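Local coordinates for protein pyrrolidone-carboxylate peptidase (Deinococcus radiodurans R1, PDB 5Z48) that removes N-terminal pyroglutamate (5-oxoproline) from peptides as a cysteine peptidase of family C15, the residue after it generally not being proline, at residues E83-G88 with A114-L119; V89-I94 with T101-P106; A131-D136 with T198-V203. One frame throughout, in Å; residues are numbered along the deposited sequence.

Overall arrangement
From the N terminus, the chain enters the long strand 80-90, which carries the first segment of contact 1 and the start of that of contact 2. Running on past V89, it turns back to close the shorter loop, contact 2, at T101-P106. It then returns to pair A114-L119 with E83-G88, so contact 2 nests inside the loop closed by contact 1, and the two touch where G88 meets P106. Contact 3 follows in series: the chain leaves helix 121-130 through A131-D136 and, much later, helix 194-211 packs against it. Strand 135-138, a neighbour of 80-90 in the sheet, links contact 3 to the other two; the centre of contact 3 lies about 30 Å from that of contact 2.

Contact 1: E83-G88 with A114-L119; sequences ERVGVG and AYLATL
Antiparallel strand pairing joins E83-G88, in the long strand 80-90 of the central sheet, to the short strand 114-116. G86 and Y115 form the hydrogen-bonded pair: G86 N reaches Y115 O at 2.9 Å and Y115 N reaches G86 O at the same length. Non-hydrogen-bonded pairs flank it, V85 with L116 and V87 with A114. Beyond the V85-L116 pair, A117 N gives a third bond to R84 O, at 2.9 Å, and a water that donates to both carbonyls gives R84 O a second donor and ties it to A117 O.

On the sheet face of V85, CG2, anti to the backbone N, packs on A114 CB at 3.7 Å, while L116 CD2 comes to 4.0 Å from V85 CB. A114 and L116 continue this apolar patch to A114 and A113 of a second subunit.

E83, an active-site residue by similarity, turns its carboxylate away from strand 114-116 to H171, R77 and S138. The pairing is therefore carried by backbone bonds and small apolar groups, which leaves the side-chain end of E83 to the probable Cys-His-Glu triad.

Contact 2: V89-I94 with T101-P106; sequences VMDFQI and TYRDQP
T101 opens the pairing with a weak hydrogen bond from OG1 to F92 O. Next comes Y102, whose backbone O accepts F92 N at 2.9 Å and whose ring has two partners, one at its edge and one over a face. The edge points at the face of F92 in a T-shaped stack, with centroids 5.0 Å apart and planes at 75°. In one of two modelled conformers of M90, CE lies over the centre of the Y102 ring, 3.6 Å from the centroid.

R103 bends at chi2 (97°) and again at chi3, which brings NE round to D91; the carboxylate meets the edge of the guanidinium, the two planes 71° apart. NE makes a salt bridge to D91 OD1 at 2.9 Å, on the syn side though tilted well out of the carboxylate plane. NH2 adds a weak bond to OD2 and a shorter one, 2.8 Å, to F92 O, from above the carbonyl plane. D104 N takes the anti lone pair of D91 OD1, also at 2.9 Å. An alanine in place of D91 would probably set the R103 guanidinium freer to turn and leave D104 N without this acceptor. D104 OD1 stands 3.2 Å from D91 OD1; R84 of a second subunit bridges D104, and R122 of that subunit bridges both acids.

D104, with positive phi, and Q105 stand together opposite M90 as a G1 beta bulge, in which Q105 exchanges backbone bonds with M90; P106 pairs with V89. The hairpin thus has an aromatic side, with F92 also stacking on Y144 of the pyroglutamate pocket, and a charged side whose two close carboxylates would probably repel each other more strongly without the nearby arginines.

Contact 3: A131-D136 with T198-V203; sequences AEIPGD and TRAVRV
R199 sends CG anti to its backbone N (chi1 -169°) and then bends at chi3 (61°), and its guanidinium reaches the turn after helix 121-130. I133 has CG1 anti to its carbonyl carbon (chi1 -63°), which puts that atom over the guanidinium; the two side chains run antiparallel past one another. R199 NH1 donates to A131 O at 2.9 Å; the donor lies in the carbonyl plane on a lone pair, the oxygen lies close to the guanidinium plane, and the bond is nearly straight.

One face of the same guanidinium is covered by I133: CG1 comes to 3.5 Å from R199 NH2, and CD1 sits 3.7 Å above the plane toward its rim. Further along helix 194-211, I133 CD1 lies 3.8 Å from A200 CA, its CG2 packs on A200 CB, and A131 CB meets V203 CG2 at 4.2 Å. W128 of helix 121-130 also touches I133 and V203, and its NE1 bonds to A200 O.

A131 lies in the Schellman motif that ends helix 121-130, with E132 at positive phi as the C-prime residue. So near the C-terminal end of a helix, A131 O is likely to sit in a region of negative potential, which would suit the cationic R199. A salt bridge from NH2 to E196 gives the arginine a second tie, so one flat group both hydrogen-bonds the carbonyl of A131, just past the helix end, and lies against isoleucine, joining helix 194-211 to the turn that leads into strand 135-138.

Contact 1: E83-G88 with A114-L119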
ATOM      1  N   GLU B  83      20.261   3.781  -2.428  1.00  9.80           N
ATOM      2  CA  GLU B  83      20.144   3.072  -3.703  1.00  9.69           C
ATOM      3  C   GLU B  83      21.335   2.166  -3.933  1.00 10.20           C
ATOM      4  O   GLU B  83      22.497   2.606  -3.885  1.00 12.20           O
ATOM      5  CB  GLU B  83      20.017   4.070  -4.874  1.00 10.51           C
ATOM      6  CG  GLU B  83      18.741   4.896  -4.765  1.00 11.15           C
ATOM      7  CD  GLU B  83      17.454   4.088  -4.766  1.00 10.36           C
ATOM      8  OE1 GLU B  83      17.465   2.874  -5.131  1.00 10.29           O
ATOM      9  OE2 GLU B  83      16.413   4.678  -4.339  1.00 10.86           O
ATOM     10  N   ARG B  84      21.062   0.886  -4.212  1.00  8.24           N
ATOM     11  CA  ARG B  84      22.156  -0.033  -4.479  1.00  9.55           C
ATOM     12  C   ARG B  84      22.734   0.140  -5.859  1.00 11.27           C
ATOM     13  O   ARG B  84      23.916  -0.159  -6.059  1.00 10.15           O
ATOM     14  CB  ARG B  84      21.673  -1.479  -4.283  1.00  9.76           C
ATOM     15  CG  ARG B  84      22.842  -2.488  -4.346  1.00 10.27           C
ATOM     16  CD  ARG B  84      22.369  -3.962  -4.266  1.00  9.31           C
ATOM     17  NE  ARG B  84      21.687  -4.272  -3.004  1.00  9.04           N
ATOM     18  CZ  ARG B  84      22.294  -4.749  -1.917  1.00 12.38           C
ATOM     19  NH1 ARG B  84      23.631  -4.893  -1.887  1.00 13.54           N
ATOM     20  NH2 ARG B  84      21.560  -5.095  -0.849  1.00 12.51           N
ATOM     21  N   VAL B  85      21.914   0.528  -6.839  1.00 10.33           N
ATOM     22  CA  VAL B  85      22.319   0.406  -8.244  1.00  9.68           C
ATOM     23  C   VAL B  85      21.718   1.538  -9.070  1.00 11.30           C
ATOM     24  O   VAL B  85      20.539   1.892  -8.935  1.00 11.68           O
ATOM     25  CB  VAL B  85      21.955  -0.995  -8.782  1.00 11.37           C
ATOM     26  CG1 VAL B  85      20.457  -1.228  -8.677  1.00 12.04           C
ATOM     27  CG2 VAL B  85      22.472  -1.183 -10.195  1.00 13.57           C
ATOM     28  N   GLY B  86      22.554   2.100  -9.940  1.00 11.53           N
ATOM     29  CA  GLY B  86      22.101   3.040 -10.959  1.00 12.72           C
ATOM     30  C   GLY B  86      22.092   2.330 -12.302  1.00 10.22           C
ATOM     31  O   GLY B  86      23.093   1.758 -12.714  1.00 11.17           O
ATOM     32  N   VAL B  87      20.946   2.378 -12.991  1.00 11.40           N
ATOM     33  CA  VAL B  87      20.748   1.645 -14.242  1.00 12.87           C
ATOM     34  C   VAL B  87      20.855   2.605 -15.425  1.00 12.87           C
ATOM     35  O   VAL B  87      20.374   3.743 -15.364  1.00 12.50           O
ATOM     36  CB  VAL B  87      19.378   0.943 -14.224  1.00 11.69           C
ATOM     37  CG1 VAL B  87      19.061   0.307 -15.572  1.00 12.61           C
ATOM     38  CG2 VAL B  87      19.322  -0.106 -13.108  1.00 13.12           C
ATOM     39  N   GLY B  88      21.507   2.149 -16.492  1.00 11.91           N
ATOM     40  CA  GLY B  88      21.818   3.001 -17.650  1.00 12.16           C
ATOM     41  C   GLY B  88      20.652   3.197 -18.605  1.00 12.61           C
ATOM     42  O   GLY B  88      20.822   3.087 -19.827  1.00 15.40           O
ATOM     43  N   ALA B 114      24.732  -1.027 -15.842  1.00 11.71           N
ATOM     44  CA  ALA B 114      24.502  -0.446 -14.539  1.00  9.59           C
ATOM     45  C   ALA B 114      25.833  -0.228 -13.830  1.00 11.34           C
ATOM     46  O   ALA B 114      26.862  -0.799 -14.202  1.00 12.14           O
ATOM     47  CB  ALA B 114      23.613  -1.351 -13.690  1.00 12.07           C
ATOM     48  N   TYR B 115      25.780   0.598 -12.768  1.00 10.73           N
ATOM     49  CA  TYR B 115      26.869   0.730 -11.800  1.00 10.35           C
ATOM     50  C   TYR B 115      26.326   0.490 -10.397  1.00 11.24           C
ATOM     51  O   TYR B 115      25.288   1.052 -10.034  1.00 11.65           O
ATOM     52  CB  TYR B 115      27.507   2.143 -11.876  1.00  9.76           C
ATOM     53  CG  TYR B 115      28.392   2.355 -13.051  1.00 11.13           C
ATOM     54  CD1 TYR B 115      27.899   2.839 -14.286  1.00 11.20           C
ATOM     55  CD2 TYR B 115      29.760   2.111 -12.958  1.00 14.07           C
ATOM     56  CE1 TYR B 115      28.739   3.062 -15.362  1.00 13.48           C
ATOM     57  CE2 TYR B 115      30.613   2.335 -14.032  1.00 13.60           C
ATOM     58  CZ  TYR B 115      30.102   2.805 -15.243  1.00 15.50           C
ATOM     59  OH  TYR B 115      30.967   3.011 -16.273  1.00 17.25           O
ATOM     60  N   LEU B 116      27.001  -0.347  -9.611  1.00 11.73           N
ATOM     61  CA  LEU B 116      26.667  -0.427  -8.187  1.00 11.04           C
ATOM     62  C   LEU B 116      27.181   0.806  -7.446  1.00 10.03           C
ATOM     63  O   LEU B 116      28.316   1.257  -7.650  1.00 13.48           O
ATOM     64  CB  LEU B 116      27.243  -1.712  -7.572  1.00 10.95           C
ATOM     65  CG  LEU B 116      26.774  -3.019  -8.212  1.00 13.95           C
ATOM     66  CD1 LEU B 116      27.471  -4.165  -7.458  1.00 17.13           C
ATOM     67  CD2 LEU B 116      25.263  -3.075  -8.089  1.00 14.99           C
ATOM     68  N   ALA B 117      26.353   1.318  -6.531  1.00  9.81           N
ATOM     69  CA  ALA B 117      26.821   2.384  -5.647  1.00  9.87           C
ATOM     70  C   ALA B 117      28.015   1.891  -4.842  1.00 11.93           C
ATOM     71  O   ALA B 117      28.101   0.705  -4.474  1.00 12.19           O
ATOM     72  CB  ALA B 117      25.687   2.789  -4.697  1.00  9.91           C
ATOM     73  N   THR B 118      28.936   2.817  -4.535  1.00 10.75           N
ATOM     74  CA  THR B 118      30.173   2.471  -3.822  1.00 11.60           C
ATOM     75  C   THR B 118      30.231   3.095  -2.424  1.00 11.50           C
ATOM     76  O   THR B 118      31.311   3.129  -1.807  1.00 12.83           O
ATOM     77  CB  THR B 118      31.383   2.895  -4.650  1.00 13.73           C
ATOM     78  OG1 THR B 118      31.241   4.284  -4.981  1.00 13.59           O
ATOM     79  CG2 THR B 118      31.466   2.077  -5.959  1.00 13.84           C
ATOM     80  N   LEU B 119      29.091   3.565  -1.913  1.00 11.76           N
ATOM     81  CA  LEU B 119      28.987   3.973  -0.524  1.00 12.79           C
ATOM     82  C   LEU B 119      29.061   2.748   0.393  1.00 10.59           C
ATOM     83  O   LEU B 119      28.737   1.627  -0.011  1.00 11.84           O
ATOM     84  CB  LEU B 119      27.659   4.706  -0.278  1.00 10.42           C
ATOM     85  CG  LEU B 119      27.477   6.051  -0.983  1.00 10.55           C
ATOM     86  CD1 LEU B 119      26.165   6.622  -0.569  1.00 11.48           C
ATOM     87  CD2 LEU B 119      28.618   6.960  -0.561  1.00 12.62           C
TER
HETATM   88  O   HOH W   1      25.895  -1.077  -4.188  1.00 13.76           O

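Contact 2: V89-I94 with T101-P106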
ATOM      1  N   VAL B  89      19.474   3.471 -18.075  1.00 13.21           N
ATOM      2  CA  VAL B  89      18.276   3.677 -18.888  1.00 12.06           C
ATOM      3  C   VAL B  89      17.498   4.875 -18.346  1.00 11.57           C
ATOM      4  O   VAL B  89      17.386   5.062 -17.124  1.00 11.90           O
ATOM      5  CB  VAL B  89      17.361   2.429 -18.927  1.00 14.26           C
ATOM      6  CG1 VAL B  89      16.102   2.691 -19.752  1.00 15.89           C
ATOM      7  CG2 VAL B  89      18.107   1.195 -19.487  1.00 12.32           C
ATOM      8  N   MET B  90      16.943   5.663 -19.269  0.60 11.85           N
ATOM      9  CA  MET B  90      16.005   6.748 -18.977  0.60 12.95           C
ATOM     10  C   MET B  90      14.611   6.317 -19.425  0.60 10.98           C
ATOM     11  O   MET B  90      14.375   6.115 -20.624  0.60 12.87           O
ATOM     12  CB  MET B  90      16.415   8.035 -19.696  0.60 13.84           C
ATOM     13  CG  MET B  90      17.840   8.425 -19.371  0.60 14.11           C
ATOM     14  SD  MET B  90      18.621   9.559 -20.508  0.60 18.55           S
ATOM     15  CE  MET B  90      17.867  11.138 -20.136  0.60 17.00           C
ATOM     16  N   ASP B  91      13.680   6.249 -18.473  1.00 11.67           N
ATOM     17  CA  ASP B  91      12.293   5.915 -18.802  1.00 12.93           C
ATOM     18  C   ASP B  91      11.411   6.668 -17.825  1.00 11.87           C
ATOM     19  O   ASP B  91      11.353   6.320 -16.637  1.00 14.96           O
ATOM     20  CB  ASP B  91      12.032   4.411 -18.746  1.00 12.01           C
ATOM     21  CG  ASP B  91      10.698   4.062 -19.356  1.00 16.10           C
ATOM     22  OD1 ASP B  91      10.590   3.966 -20.584  1.00 15.62           O
ATOM     23  OD2 ASP B  91       9.728   3.872 -18.592  1.00 23.26           O
ATOM     24  N   PHE B  92      10.766   7.731 -18.318  1.00 13.50           N
ATOM     25  CA  PHE B  92      10.121   8.705 -17.449  1.00 15.56           C
ATOM     26  C   PHE B  92       8.629   8.440 -17.403  1.00 17.23           C
ATOM     27  O   PHE B  92       7.963   8.489 -18.441  1.00 23.02           O
ATOM     28  CB  PHE B  92      10.368  10.135 -17.937  1.00 13.38           C
ATOM     29  CG  PHE B  92      11.789  10.644 -17.754  1.00 13.63           C
ATOM     30  CD1 PHE B  92      12.855   9.812 -17.379  1.00 13.70           C
ATOM     31  CD2 PHE B  92      12.038  12.006 -17.951  1.00 15.81           C
ATOM     32  CE1 PHE B  92      14.150  10.325 -17.218  1.00 14.47           C
ATOM     33  CE2 PHE B  92      13.304  12.539 -17.805  1.00 15.87           C
ATOM     34  CZ  PHE B  92      14.376  11.719 -17.416  1.00 16.33           C
ATOM     35  N   GLN B  93       8.105   8.216 -16.201  1.00 16.53           N
ATOM     36  CA  GLN B  93       6.666   8.061 -16.021  1.00 17.98           C
ATOM     37  C   GLN B  93       5.938   9.396 -15.997  1.00 19.03           C
ATOM     38  O   GLN B  93       4.741   9.430 -16.293  1.00 21.84           O
ATOM     39  CB  GLN B  93       6.384   7.313 -14.724  1.00 21.63           C
ATOM     40  CG  GLN B  93       7.090   5.960 -14.694  1.00 28.27           C
ATOM     41  CD  GLN B  93       6.439   4.954 -15.617  1.00 38.84           C
ATOM     42  OE1 GLN B  93       5.212   4.878 -15.717  1.00 44.39           O
ATOM     43  NE2 GLN B  93       7.260   4.193 -16.323  1.00 41.24           N
ATOM     44  N   ILE B  94       6.615  10.482 -15.610  1.00 15.94           N
ATOM     45  CA  ILE B  94       6.115  11.858 -15.674  1.00 17.46           C
ATOM     46  C   ILE B  94       7.175  12.686 -16.381  1.00 16.42           C
ATOM     47  O   ILE B  94       8.353  12.299 -16.422  1.00 15.48           O
ATOM     48  CB  ILE B  94       5.839  12.449 -14.267  1.00 18.47           C
ATOM     49  CG1 ILE B  94       7.087  12.296 -13.373  1.00 20.23           C
ATOM     50  CG2 ILE B  94       4.635  11.772 -13.611  1.00 20.56           C
ATOM     51  CD1 ILE B  94       7.005  13.147 -12.087  1.00 20.36           C
ATOM     52  N   THR B 101      10.116  13.732 -21.932  1.00 18.69           N
ATOM     53  CA  THR B 101      10.075  12.340 -21.495  1.00 20.50           C
ATOM     54  C   THR B 101      11.023  11.506 -22.343  1.00 19.68           C
ATOM     55  O   THR B 101      11.423  11.881 -23.440  1.00 27.55           O
ATOM     56  CB  THR B 101       8.676  11.742 -21.550  1.00 22.75           C
ATOM     57  OG1 THR B 101       8.705  10.456 -20.928  1.00 29.18           O
ATOM     58  CG2 THR B 101       8.268  11.536 -22.963  1.00 21.32           C
ATOM     59  N   TYR B 102      11.422  10.377 -21.790  1.00 16.40           N
ATOM     60  CA  TYR B 102      12.267   9.412 -22.468  1.00 17.25           C
ATOM     61  C   TYR B 102      11.632   8.044 -22.275  1.00 17.05           C
ATOM     62  O   TYR B 102      11.062   7.780 -21.207  1.00 17.08           O
ATOM     63  CB  TYR B 102      13.706   9.413 -21.893  1.00 15.79           C
ATOM     64  CG  TYR B 102      14.360  10.768 -22.025  1.00 16.68           C
ATOM     65  CD1 TYR B 102      14.163  11.740 -21.049  1.00 15.80           C
ATOM     66  CD2 TYR B 102      15.168  11.069 -23.099  1.00 23.18           C
ATOM     67  CE1 TYR B 102      14.731  12.987 -21.171  1.00 16.28           C
ATOM     68  CE2 TYR B 102      15.748  12.337 -23.219  1.00 24.33           C
ATOM     69  CZ  TYR B 102      15.526  13.269 -22.248  1.00 20.10           C
ATOM     70  OH  TYR B 102      16.104  14.508 -22.386  1.00 22.87           O
ATOM     71  N   ARG B 103      11.711   7.204 -23.316  1.00 16.18           N
ATOM     72  CA  ARG B 103      11.159   5.846 -23.300  1.00 16.45           C
ATOM     73  C   ARG B 103      12.293   4.854 -23.603  1.00 15.36           C
ATOM     74  O   ARG B 103      12.849   4.862 -24.705  1.00 17.47           O
ATOM     75  CB  ARG B 103      10.017   5.739 -24.314  1.00 21.66           C
ATOM     76  CG  ARG B 103       9.234   4.414 -24.251  1.00 25.72           C
ATOM     77  CD  ARG B 103       7.947   4.539 -23.408  1.00 29.28           C
ATOM     78  NE  ARG B 103       8.240   4.963 -22.028  1.00 28.53           N
ATOM     79  CZ  ARG B 103       7.791   6.072 -21.450  1.00 30.40           C
ATOM     80  NH1 ARG B 103       6.978   6.917 -22.096  1.00 34.29           N
ATOM     81  NH2 ARG B 103       8.112   6.321 -20.195  1.00 26.85           N
ATOM     82  N   ASP B 104      12.652   4.008 -22.613  1.00 14.32           N
ATOM     83  CA  ASP B 104      13.616   2.921 -22.824  1.00 14.86           C
ATOM     84  C   ASP B 104      14.937   3.418 -23.413  1.00 16.49           C
ATOM     85  O   ASP B 104      15.555   2.751 -24.245  1.00 18.21           O
ATOM     86  CB  ASP B 104      13.026   1.827 -23.726  1.00 15.32           C
ATOM     87  CG  ASP B 104      11.704   1.310 -23.220  1.00 16.99           C
ATOM     88  OD1 ASP B 104      11.563   1.207 -21.969  1.00 16.21           O
ATOM     89  OD2 ASP B 104      10.837   1.002 -24.065  1.00 21.23           O
ATOM     90  N   GLN B 105      15.408   4.589 -22.953  1.00 16.38           N
ATOM     91  CA  GLN B 105      16.524   5.246 -23.636  1.00 18.66           C
ATOM     92  C   GLN B 105      17.846   4.951 -22.933  1.00 16.51           C
ATOM     93  O   GLN B 105      18.002   5.307 -21.754  1.00 15.57           O
ATOM     94  CB  GLN B 105      16.272   6.751 -23.698  1.00 19.87           C
ATOM     95  CG  GLN B 105      17.352   7.539 -24.417  1.00 25.88           C
ATOM     96  CD  GLN B 105      17.392   7.291 -25.922  1.00 36.07           C
ATOM     97  OE1 GLN B 105      16.374   7.009 -26.560  1.00 36.47           O
ATOM     98  NE2 GLN B 105      18.595   7.330 -26.480  1.00 42.51           N
ATOM     99  N   PRO B 106      18.826   4.330 -23.600  1.00 17.13           N
ATOM    100  CA  PRO B 106      20.135   4.128 -22.959  1.00 15.23           C
ATOM    101  C   PRO B 106      20.799   5.459 -22.647  1.00 18.21           C
ATOM    102  O   PRO B 106      20.755   6.405 -23.437  1.00 19.94           O
ATOM    103  CB  PRO B 106      20.934   3.330 -23.994  1.00 22.22           C
ATOM    104  CG  PRO B 106      19.826   2.622 -24.845  1.00 25.75           C
ATOM    105  CD  PRO B 106      18.731   3.676 -24.916  1.00 22.50           C
TER

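Contact 3: A131-D136 with T198-V203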
ATOM      1  N   ALA B 131      21.202   6.147  15.557  1.00 13.45           N
ATOM      2  CA  ALA B 131      20.538   7.440  15.719  1.00 14.41           C
ATOM      3  C   ALA B 131      19.016   7.338  15.767  1.00 14.88           C
ATOM      4  O   ALA B 131      18.337   8.373  15.693  1.00 13.06           O
ATOM      5  CB  ALA B 131      20.955   8.383  14.582  1.00 13.29           C
ATOM      6  N   GLU B 132      18.477   6.112  15.877  1.00 13.40           N
ATOM      7  CA  GLU B 132      17.033   5.841  15.954  1.00 14.34           C
ATOM      8  C   GLU B 132      16.300   6.286  14.691  1.00 12.10           C
ATOM      9  O   GLU B 132      15.127   6.665  14.757  1.00 13.52           O
ATOM     10  CB  GLU B 132      16.398   6.460  17.201  1.00 16.88           C
ATOM     11  CG  GLU B 132      17.041   5.932  18.487  1.00 21.34           C
ATOM     12  CD  GLU B 132      16.504   6.561  19.743  1.00 34.23           C
ATOM     13  OE1 GLU B 132      17.168   6.394  20.797  1.00 41.21           O
ATOM     14  OE2 GLU B 132      15.457   7.256  19.703  1.00 35.17           O
ATOM     15  N   ILE B 133      16.953   6.140  13.544  1.00 11.08           N
ATOM     16  CA  ILE B 133      16.362   6.457  12.237  1.00 10.34           C
ATOM     17  C   ILE B 133      16.110   5.149  11.497  1.00 14.01           C
ATOM     18  O   ILE B 133      17.075   4.451  11.140  1.00 12.86           O
ATOM     19  CB  ILE B 133      17.266   7.392  11.412  1.00  9.56           C
ATOM     20  CG1 ILE B 133      17.414   8.725  12.155  1.00 12.74           C
ATOM     21  CG2 ILE B 133      16.675   7.653  10.012  1.00 13.55           C
ATOM     22  CD1 ILE B 133      18.528   9.593  11.568  1.00 12.75           C
ATOM     23  N   PRO B 134      14.842   4.798  11.221  1.00 11.41           N
ATOM     24  CA  PRO B 134      14.533   3.652  10.342  1.00 14.41           C
ATOM     25  C   PRO B 134      14.992   3.910   8.916  1.00  9.08           C
ATOM     26  O   PRO B 134      14.884   5.028   8.413  1.00 12.42           O
ATOM     27  CB  PRO B 134      13.001   3.582  10.385  1.00 14.64           C
ATOM     28  CG  PRO B 134      12.533   4.440  11.473  1.00 17.05           C
ATOM     29  CD  PRO B 134      13.636   5.482  11.728  1.00 11.57           C
ATOM     30  N   GLY B 135      15.537   2.874   8.263  1.00  9.86           N
ATOM     31  CA  GLY B 135      15.938   3.026   6.865  1.00 13.63           C
ATOM     32  C   GLY B 135      16.373   1.706   6.272  1.00 12.63           C
ATOM     33  O   GLY B 135      16.442   0.683   6.962  1.00 14.62           O
ATOM     34  N   ASP B 136      16.642   1.716   4.968  1.00 10.88           N
ATOM     35  CA  ASP B 136      16.963   0.441   4.305  1.00 11.51           C
ATOM     36  C   ASP B 136      17.647   0.731   2.977  1.00 10.98           C
ATOM     37  O   ASP B 136      17.778   1.872   2.556  1.00 11.42           O
ATOM     38  CB  ASP B 136      15.724  -0.419   4.091  1.00 14.69           C
ATOM     39  CG  ASP B 136      16.042  -1.929   4.127  1.00 21.46           C
ATOM     40  OD1 ASP B 136      17.227  -2.330   4.015  1.00 18.22           O
ATOM     41  OD2 ASP B 136      15.086  -2.722   4.264  1.00 27.27           O
ATOM     42  N   THR B 198      16.690  16.032   7.253  1.00 10.01           N
ATOM     43  CA  THR B 198      18.030  16.624   7.275  1.00 11.48           C
ATOM     44  C   THR B 198      18.964  15.849   8.202  1.00 10.62           C
ATOM     45  O   THR B 198      20.140  15.634   7.863  1.00 10.75           O
ATOM     46  CB  THR B 198      17.933  18.101   7.697  1.00 11.52           C
ATOM     47  OG1 THR B 198      17.183  18.806   6.706  1.00 12.71           O
ATOM     48  CG2 THR B 198      19.310  18.775   7.830  1.00 11.85           C
ATOM     49  N   ARG B 199      18.490  15.486   9.385  1.00 11.38           N
ATOM     50  CA  ARG B 199      19.308  14.705  10.305  1.00 10.86           C
ATOM     51  C   ARG B 199      19.714  13.373   9.683  1.00 10.90           C
ATOM     52  O   ARG B 199      20.858  12.927   9.860  1.00 12.43           O
ATOM     53  CB  ARG B 199      18.554  14.477  11.612  1.00 11.45           C
ATOM     54  CG  ARG B 199      19.466  13.890  12.697  1.00 13.30           C
ATOM     55  CD  ARG B 199      18.770  13.884  14.042  1.00 17.17           C
ATOM     56  NE  ARG B 199      17.549  13.060  14.061  1.00 18.12           N
ATOM     57  CZ  ARG B 199      17.500  11.800  14.522  1.00 19.73           C
ATOM     58  NH1 ARG B 199      18.586  11.202  15.025  1.00 16.24           N
ATOM     59  NH2 ARG B 199      16.348  11.130  14.537  1.00 19.66           N
ATOM     60  N   ALA B 200      18.807  12.720   8.934  1.00 10.57           N
ATOM     61  CA  ALA B 200      19.162  11.457   8.282  1.00  8.59           C
ATOM     62  C   ALA B 200      20.272  11.659   7.266  1.00 11.03           C
ATOM     63  O   ALA B 200      21.185  10.831   7.148  1.00 12.48           O
ATOM     64  CB  ALA B 200      17.916  10.836   7.611  1.00 10.55           C
ATOM     65  N   VAL B 201      20.198  12.741   6.495  1.00 11.35           N
ATOM     66  CA  VAL B 201      21.250  13.017   5.511  1.00 10.08           C
ATOM     67  C   VAL B 201      22.572  13.291   6.225  1.00 10.39           C
ATOM     68  O   VAL B 201      23.635  12.804   5.799  1.00  9.94           O
ATOM     69  CB  VAL B 201      20.818  14.186   4.600  1.00  9.25           C
ATOM     70  CG1 VAL B 201      21.914  14.562   3.604  1.00  9.81           C
ATOM     71  CG2 VAL B 201      19.550  13.774   3.847  1.00  9.50           C
ATOM     72  N   ARG B 202      22.522  14.053   7.312  1.00 11.27           N
ATOM     73  CA  ARG B 202      23.715  14.379   8.102  1.00 10.31           C
ATOM     74  C   ARG B 202      24.365  13.113   8.657  1.00 12.20           C
ATOM     75  O   ARG B 202      25.585  12.928   8.560  1.00 12.06           O
ATOM     76  CB  ARG B 202      23.340  15.312   9.253  1.00  9.76           C
ATOM     77  CG  ARG B 202      24.581  15.698  10.083  1.00 14.70           C
ATOM     78  CD  ARG B 202      24.270  16.570  11.273  1.00 18.33           C
ATOM     79  NE  ARG B 202      25.487  16.862  12.044  1.00 27.77           N
ATOM     80  CZ  ARG B 202      25.694  17.988  12.727  1.00 36.00           C
ATOM     81  NH1 ARG B 202      24.770  18.944  12.719  1.00 37.95           N
ATOM     82  NH2 ARG B 202      26.831  18.172  13.409  1.00 36.36           N
ATOM     83  N   VAL B 203      23.558  12.220   9.235  1.00 12.09           N
ATOM     84  CA  VAL B 203      24.087  10.977   9.800  1.00 11.69           C
ATOM     85  C   VAL B 203      24.732  10.114   8.712  1.00 12.54           C
ATOM     86  O   VAL B 203      25.803   9.518   8.931  1.00 13.05           O
ATOM     87  CB  VAL B 203      22.965  10.241  10.575  1.00 10.19           C
ATOM     88  CG1 VAL B 203      23.376   8.824  11.029  1.00 11.70           C
ATOM     89  CG2 VAL B 203      22.622  11.052  11.804  1.00 12.83           C
TER